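PDB 3UMV: deoxyribodipyrimidine photo-lyase from Oryza sativa Japonica Group, which uses FAD and light of 300-600 nm to split UV-induced cyclobutane pyrimidine dimers in DNA back into single pyrimidines. Local coordinates for residues A[68-80]-A[109-121]. Sequence-based numbering, arbitrary orientation.
Sequences SPLAVAFALFPRP and LPFFLFTGGPAEI. With URE (urea), chain M; URE (urea), chain N; EDO (1,2-ethanediol), chain H.
Val72 and Phe111 meet across two parallel strands, 70-75 and 111-114, which with helix 87-106 form a beta-alpha-beta unit of the Rossmann-like N-terminal photolyase domain; strand 70-75 sets Val72 and Phe74 on the face that meets helix 87-106, and alanines on the other. Phe111, its CG anti to the backbone N (chi1 179°), carries its ring toward strand 70-75: Val72 CG1 lies at the ring edge, 3.7 Å from Phe111 CD1, while Phe111 CZ reaches Phe74 CB, also at 3.7 Å. The Phe74 side chain in turn lies beside that of Leu113, pointing the same way, and Leu113 CD1 touches Phe74 CD2.

On the alanine face bulkier partners fold over the small methyls. Ile121, in helix 120-127, sets CD1 3.9 Å from Ala73 CB, and Phe114 CE1 approaches the same methyl. One face of the Phe114 ring carries Glu120 CB, and a urea nitrogen lies near CE2. A serine in place of Phe114 would probably leave Ala73 CB and Glu120 CB facing a gap. Between the two faces runs a ladder of five backbone hydrogen bonds, in which Phe74 N meets Phe112 O at 2.8 Å, with a C=O...N angle of 179°.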
loop_
_atom_site.group_PDB
_atom_site.type_symbol
_atom_site.label_atom_id
_atom_site.label_comp_id
_atom_site.label_asym_id
_atom_site.label_seq_id
_atom_site.Cartn_x
_atom_site.Cartn_y
_atom_site.Cartn_z
ATOM N N SER A 68 -25.975 -3.618 19.639
ATOM C CA SER A 68 -25.299 -4.896 19.463
ATOM C C SER A 68 -23.806 -4.735 19.705
ATOM O O SER A 68 -23.278 -3.621 19.614
ATOM C CB SER A 68 -25.550 -5.430 18.057
ATOM O OG SER A 68 -26.939 -5.614 17.834
ATOM N N PRO A 69 -23.124 -5.842 20.040
ATOM C CA PRO A 69 -21.679 -5.815 20.290
ATOM C C PRO A 69 -20.862 -5.730 19.004
ATOM O O PRO A 69 -21.380 -5.997 17.915
ATOM C CB PRO A 69 -21.423 -7.148 20.993
ATOM C CG PRO A 69 -22.488 -8.039 20.497
ATOM C CD PRO A 69 -23.704 -7.170 20.302
ATOM N N LEU A 70 -19.592 -5.369 19.160
ATOM C CA LEU A 70 -18.686 -5.088 18.047
ATOM C C LEU A 70 -17.396 -5.883 18.203
ATOM O O LEU A 70 -16.815 -5.914 19.288
ATOM C CB LEU A 70 -18.339 -3.600 18.034
ATOM C CG LEU A 70 -17.298 -3.139 17.000
ATOM C CD1 LEU A 70 -17.819 -3.303 15.593
ATOM C CD2 LEU A 70 -16.901 -1.701 17.245
ATOM N N ALA A 71 -16.954 -6.522 17.121
ATOM C CA ALA A 71 -15.700 -7.272 17.121
ATOM C C ALA A 71 -14.875 -6.962 15.875
ATOM O O ALA A 71 -15.431 -6.597 14.838
ATOM C CB ALA A 71 -15.960 -8.755 17.194
ATOM N N VAL A 72 -13.555 -7.094 15.995
ATOM C CA VAL A 72 -12.648 -6.975 14.854
ATOM C C VAL A 72 -12.074 -8.357 14.558
ATOM O O VAL A 72 -11.751 -9.117 15.480
ATOM C CB VAL A 72 -11.481 -5.998 15.145
ATOM C CG1 VAL A 72 -10.502 -5.978 13.976
ATOM C CG2 VAL A 72 -12.008 -4.602 15.457
ATOM N N ALA A 73 -11.970 -8.700 13.278
ATOM C CA ALA A 73 -11.366 -9.964 12.869
ATOM C C ALA A 73 -10.334 -9.725 11.781
ATOM O O ALA A 73 -10.571 -8.943 10.865
ATOM C CB ALA A 73 -12.440 -10.948 12.380
ATOM N N PHE A 74 -9.177 -10.379 11.894
ATOM C CA PHE A 74 -8.140 -10.278 10.871
ATOM C C PHE A 74 -7.792 -11.665 10.359
ATOM O O PHE A 74 -7.509 -12.571 11.152
ATOM C CB PHE A 74 -6.877 -9.621 11.424
ATOM C CG PHE A 74 -5.822 -9.400 10.385
ATOM C CD1 PHE A 74 -5.756 -8.192 9.701
ATOM C CD2 PHE A 74 -4.918 -10.401 10.057
ATOM C CE1 PHE A 74 -4.798 -7.989 8.727
ATOM C CE2 PHE A 74 -3.954 -10.201 9.084
ATOM C CZ PHE A 74 -3.888 -8.997 8.416
ATOM N N ALA A 75 -7.813 -11.850 9.046
ATOM C CA ALA A 75 -7.391 -13.135 8.468
ATOM C C ALA A 75 -6.042 -13.013 7.778
ATOM O O ALA A 75 -5.889 -12.239 6.832
ATOM C CB ALA A 75 -8.436 -13.657 7.484
ATOM N N LEU A 76 -5.057 -13.767 8.260
ATOM C CA LEU A 76 -3.773 -13.869 7.573
ATOM C C LEU A 76 -3.877 -14.913 6.457
ATOM O O LEU A 76 -4.255 -16.051 6.717
ATOM C CB LEU A 76 -2.680 -14.285 8.556
ATOM C CG LEU A 76 -1.262 -14.267 7.969
ATOM C CD1 LEU A 76 -0.820 -12.817 7.682
ATOM C CD2 LEU A 76 -0.267 -14.967 8.887
ATOM N N PHE A 77 -3.564 -14.544 5.217
ATOM C CA PHE A 77 -3.518 -15.555 4.160
ATOM C C PHE A 77 -2.373 -16.513 4.480
ATOM O O PHE A 77 -1.262 -16.087 4.776
ATOM C CB PHE A 77 -3.307 -14.927 2.786
ATOM C CG PHE A 77 -4.483 -14.129 2.287
ATOM C CD1 PHE A 77 -5.162 -14.511 1.142
ATOM C CD2 PHE A 77 -4.904 -12.999 2.958
ATOM C CE1 PHE A 77 -6.246 -13.776 0.678
ATOM C CE2 PHE A 77 -5.992 -12.267 2.504
ATOM C CZ PHE A 77 -6.659 -12.657 1.362
ATOM N N PRO A 78 -2.639 -17.820 4.427
ATOM C CA PRO A 78 -1.584 -18.784 4.756
ATOM C C PRO A 78 -0.544 -18.929 3.631
ATOM O O PRO A 78 -0.766 -18.444 2.521
ATOM C CB PRO A 78 -2.367 -20.095 4.926
ATOM C CG PRO A 78 -3.529 -19.935 4.000
ATOM C CD PRO A 78 -3.921 -18.471 4.129
ATOM N N ARG A 79 0.573 -19.584 3.933
ATOM C CA ARG A 79 1.616 -19.872 2.949
ATOM C C ARG A 79 0.975 -20.302 1.626
ATOM O O ARG A 79 0.082 -21.148 1.617
ATOM C CB ARG A 79 2.531 -20.969 3.500
ATOM C CG ARG A 79 3.684 -21.371 2.596
ATOM C CD ARG A 79 4.383 -22.601 3.162
ATOM N NE ARG A 79 3.438 -23.706 3.315
ATOM C CZ ARG A 79 3.587 -24.715 4.170
ATOM N NH1 ARG A 79 2.665 -25.670 4.233
ATOM N NH2 ARG A 79 4.650 -24.767 4.967
ATOM N N PRO A 80 1.431 -19.738 0.493
ATOM C CA PRO A 80 2.583 -18.859 0.263
ATOM C C PRO A 80 2.346 -17.382 0.607
ATOM O O PRO A 80 3.192 -16.555 0.257
ATOM C CB PRO A 80 2.809 -18.997 -1.242
ATOM C CG PRO A 80 1.435 -19.186 -1.775
ATOM C CD PRO A 80 0.757 -20.079 -0.773
ATOM N N LEU A 109 -12.049 -4.097 23.099
ATOM C CA LEU A 109 -12.491 -4.435 21.755
ATOM C C LEU A 109 -11.872 -5.776 21.377
ATOM O O LEU A 109 -10.651 -5.899 21.273
ATOM C CB LEU A 109 -12.059 -3.344 20.767
ATOM C CG LEU A 109 -12.334 -3.512 19.268
ATOM C CD1 LEU A 109 -13.824 -3.583 18.955
ATOM C CD2 LEU A 109 -11.688 -2.371 18.509
ATOM N N PRO A 110 -12.720 -6.794 21.193
ATOM C CA PRO A 110 -12.314 -8.164 20.861
ATOM C C PRO A 110 -11.610 -8.210 19.514
ATOM O O PRO A 110 -12.127 -7.657 18.546
ATOM C CB PRO A 110 -13.650 -8.910 20.770
ATOM C CG PRO A 110 -14.621 -8.064 21.507
ATOM C CD PRO A 110 -14.183 -6.659 21.287
ATOM N N PHE A 111 -10.450 -8.857 19.453
ATOM C CA PHE A 111 -9.708 -8.976 18.198
ATOM C C PHE A 111 -9.517 -10.453 17.885
ATOM O O PHE A 111 -8.783 -11.146 18.584
ATOM C CB PHE A 111 -8.351 -8.265 18.311
ATOM C CG PHE A 111 -7.496 -8.344 17.064
ATOM C CD1 PHE A 111 -7.764 -7.545 15.960
ATOM C CD2 PHE A 111 -6.407 -9.199 17.014
ATOM C CE1 PHE A 111 -6.954 -7.611 14.812
ATOM C CE2 PHE A 111 -5.607 -9.272 15.878
ATOM C CZ PHE A 111 -5.885 -8.472 14.775
ATOM N N PHE A 112 -10.180 -10.930 16.832
ATOM C CA PHE A 112 -10.029 -12.312 16.381
ATOM C C PHE A 112 -8.930 -12.426 15.324
ATOM O O PHE A 112 -9.004 -11.788 14.275
ATOM C CB PHE A 112 -11.337 -12.825 15.777
ATOM C CG PHE A 112 -12.449 -12.988 16.779
ATOM C CD1 PHE A 112 -12.683 -14.208 17.383
ATOM C CD2 PHE A 112 -13.259 -11.916 17.109
ATOM C CE1 PHE A 112 -13.711 -14.363 18.306
ATOM C CE2 PHE A 112 -14.295 -12.059 18.038
ATOM C CZ PHE A 112 -14.519 -13.285 18.635
ATOM N N LEU A 113 -7.917 -13.239 15.606
ATOM C CA LEU A 113 -6.852 -13.503 14.649
ATOM C C LEU A 113 -6.994 -14.892 14.044
ATOM O O LEU A 113 -6.995 -15.891 14.764
ATOM C CB LEU A 113 -5.483 -13.378 15.314
ATOM C CG LEU A 113 -4.339 -13.599 14.322
ATOM C CD1 LEU A 113 -4.395 -12.568 13.220
ATOM C CD2 LEU A 113 -2.987 -13.562 15.028
ATOM N N PHE A 114 -7.103 -14.949 12.719
ATOM C CA PHE A 114 -7.256 -16.218 12.006
ATOM C C PHE A 114 -6.067 -16.457 11.074
ATOM O O PHE A 114 -5.804 -15.656 10.172
ATOM C CB PHE A 114 -8.556 -16.215 11.199
ATOM C CG PHE A 114 -9.803 -16.153 12.048
ATOM C CD1 PHE A 114 -10.678 -15.082 11.951
ATOM C CD2 PHE A 114 -10.096 -17.165 12.943
ATOM C CE1 PHE A 114 -11.832 -15.032 12.724
ATOM C CE2 PHE A 114 -11.243 -17.119 13.727
ATOM C CZ PHE A 114 -12.111 -16.051 13.622
ATOM N N THR A 115 -5.333 -17.545 11.285
ATOM C CA THR A 115 -4.170 -17.808 10.443
ATOM C C THR A 115 -4.408 -18.868 9.356
ATOM O O THR A 115 -3.496 -19.220 8.606
ATOM C CB THR A 115 -2.920 -18.138 11.286
ATOM O OG1 THR A 115 -3.225 -19.171 12.230
ATOM C CG2 THR A 115 -2.474 -16.898 12.043
ATOM N N GLY A 116 -5.643 -19.346 9.258
ATOM C CA GLY A 116 -5.993 -20.354 8.272
ATOM C C GLY A 116 -6.448 -19.779 6.942
ATOM O O GLY A 116 -6.410 -20.464 5.924
ATOM N N GLY A 117 -6.873 -18.520 6.943
ATOM C CA GLY A 117 -7.299 -17.870 5.717
ATOM C C GLY A 117 -8.651 -17.207 5.876
ATOM O O GLY A 117 -9.292 -17.350 6.919
ATOM N N PRO A 118 -9.086 -16.470 4.843
ATOM C CA PRO A 118 -10.355 -15.732 4.863
ATOM C C PRO A 118 -11.611 -16.596 5.068
ATOM O O PRO A 118 -12.620 -16.051 5.498
ATOM C CB PRO A 118 -10.389 -15.035 3.494
ATOM C CG PRO A 118 -9.348 -15.723 2.664
ATOM C CD PRO A 118 -8.308 -16.192 3.626
ATOM N N ALA A 119 -11.563 -17.892 4.769
ATOM C CA ALA A 119 -12.734 -18.755 4.983
ATOM C C ALA A 119 -13.163 -18.802 6.455
ATOM O O ALA A 119 -14.308 -19.131 6.775
ATOM C CB ALA A 119 -12.470 -20.161 4.455
ATOM N N GLU A 120 -12.238 -18.473 7.348
ATOM C CA GLU A 120 -12.536 -18.417 8.774
ATOM C C GLU A 120 -13.462 -17.242 9.117
ATOM O O GLU A 120 -14.137 -17.251 10.148
ATOM C CB GLU A 120 -11.235 -18.354 9.579
ATOM C CG GLU A 120 -10.447 -19.663 9.532
ATOM C CD GLU A 120 -9.056 -19.554 10.137
ATOM O OE1 GLU A 120 -8.230 -18.786 9.599
ATOM O OE2 GLU A 120 -8.784 -20.240 11.148
ATOM N N ILE A 121 -13.496 -16.238 8.243
ATOM C CA ILE A 121 -14.292 -15.029 8.465
ATOM C C ILE A 121 -15.791 -15.354 8.426
ATOM O O ILE A 121 -16.522 -15.064 9.380
ATOM C CB ILE A 121 -13.926 -13.925 7.443
ATOM C CG1 ILE A 121 -12.477 -13.475 7.651
ATOM C CG2 ILE A 121 -14.894 -12.737 7.518
ATOM C CD1 ILE A 121 -12.229 -12.784 8.984
HETATM C C URE M . -2.737 -10.816 4.882
HETATM O O URE M . -3.909 -10.468 5.057
HETATM N N1 URE M . -2.418 -12.082 4.944
HETATM N N2 URE M . -1.803 -9.938 4.599
HETATM C C URE N . -10.118 -17.335 17.078
HETATM O O URE N . -9.868 -16.389 17.806
HETATM N N1 URE N . -9.282 -17.660 16.126
HETATM N N2 URE N . -11.226 -18.015 17.243
HETATM C C1 EDO H . -0.026 -23.174 5.474
HETATM O O1 EDO H . -0.337 -22.940 6.796
HETATM C C2 EDO H . -1.014 -23.391 4.553
HETATM O O2 EDO H . -0.739 -23.305 3.205
#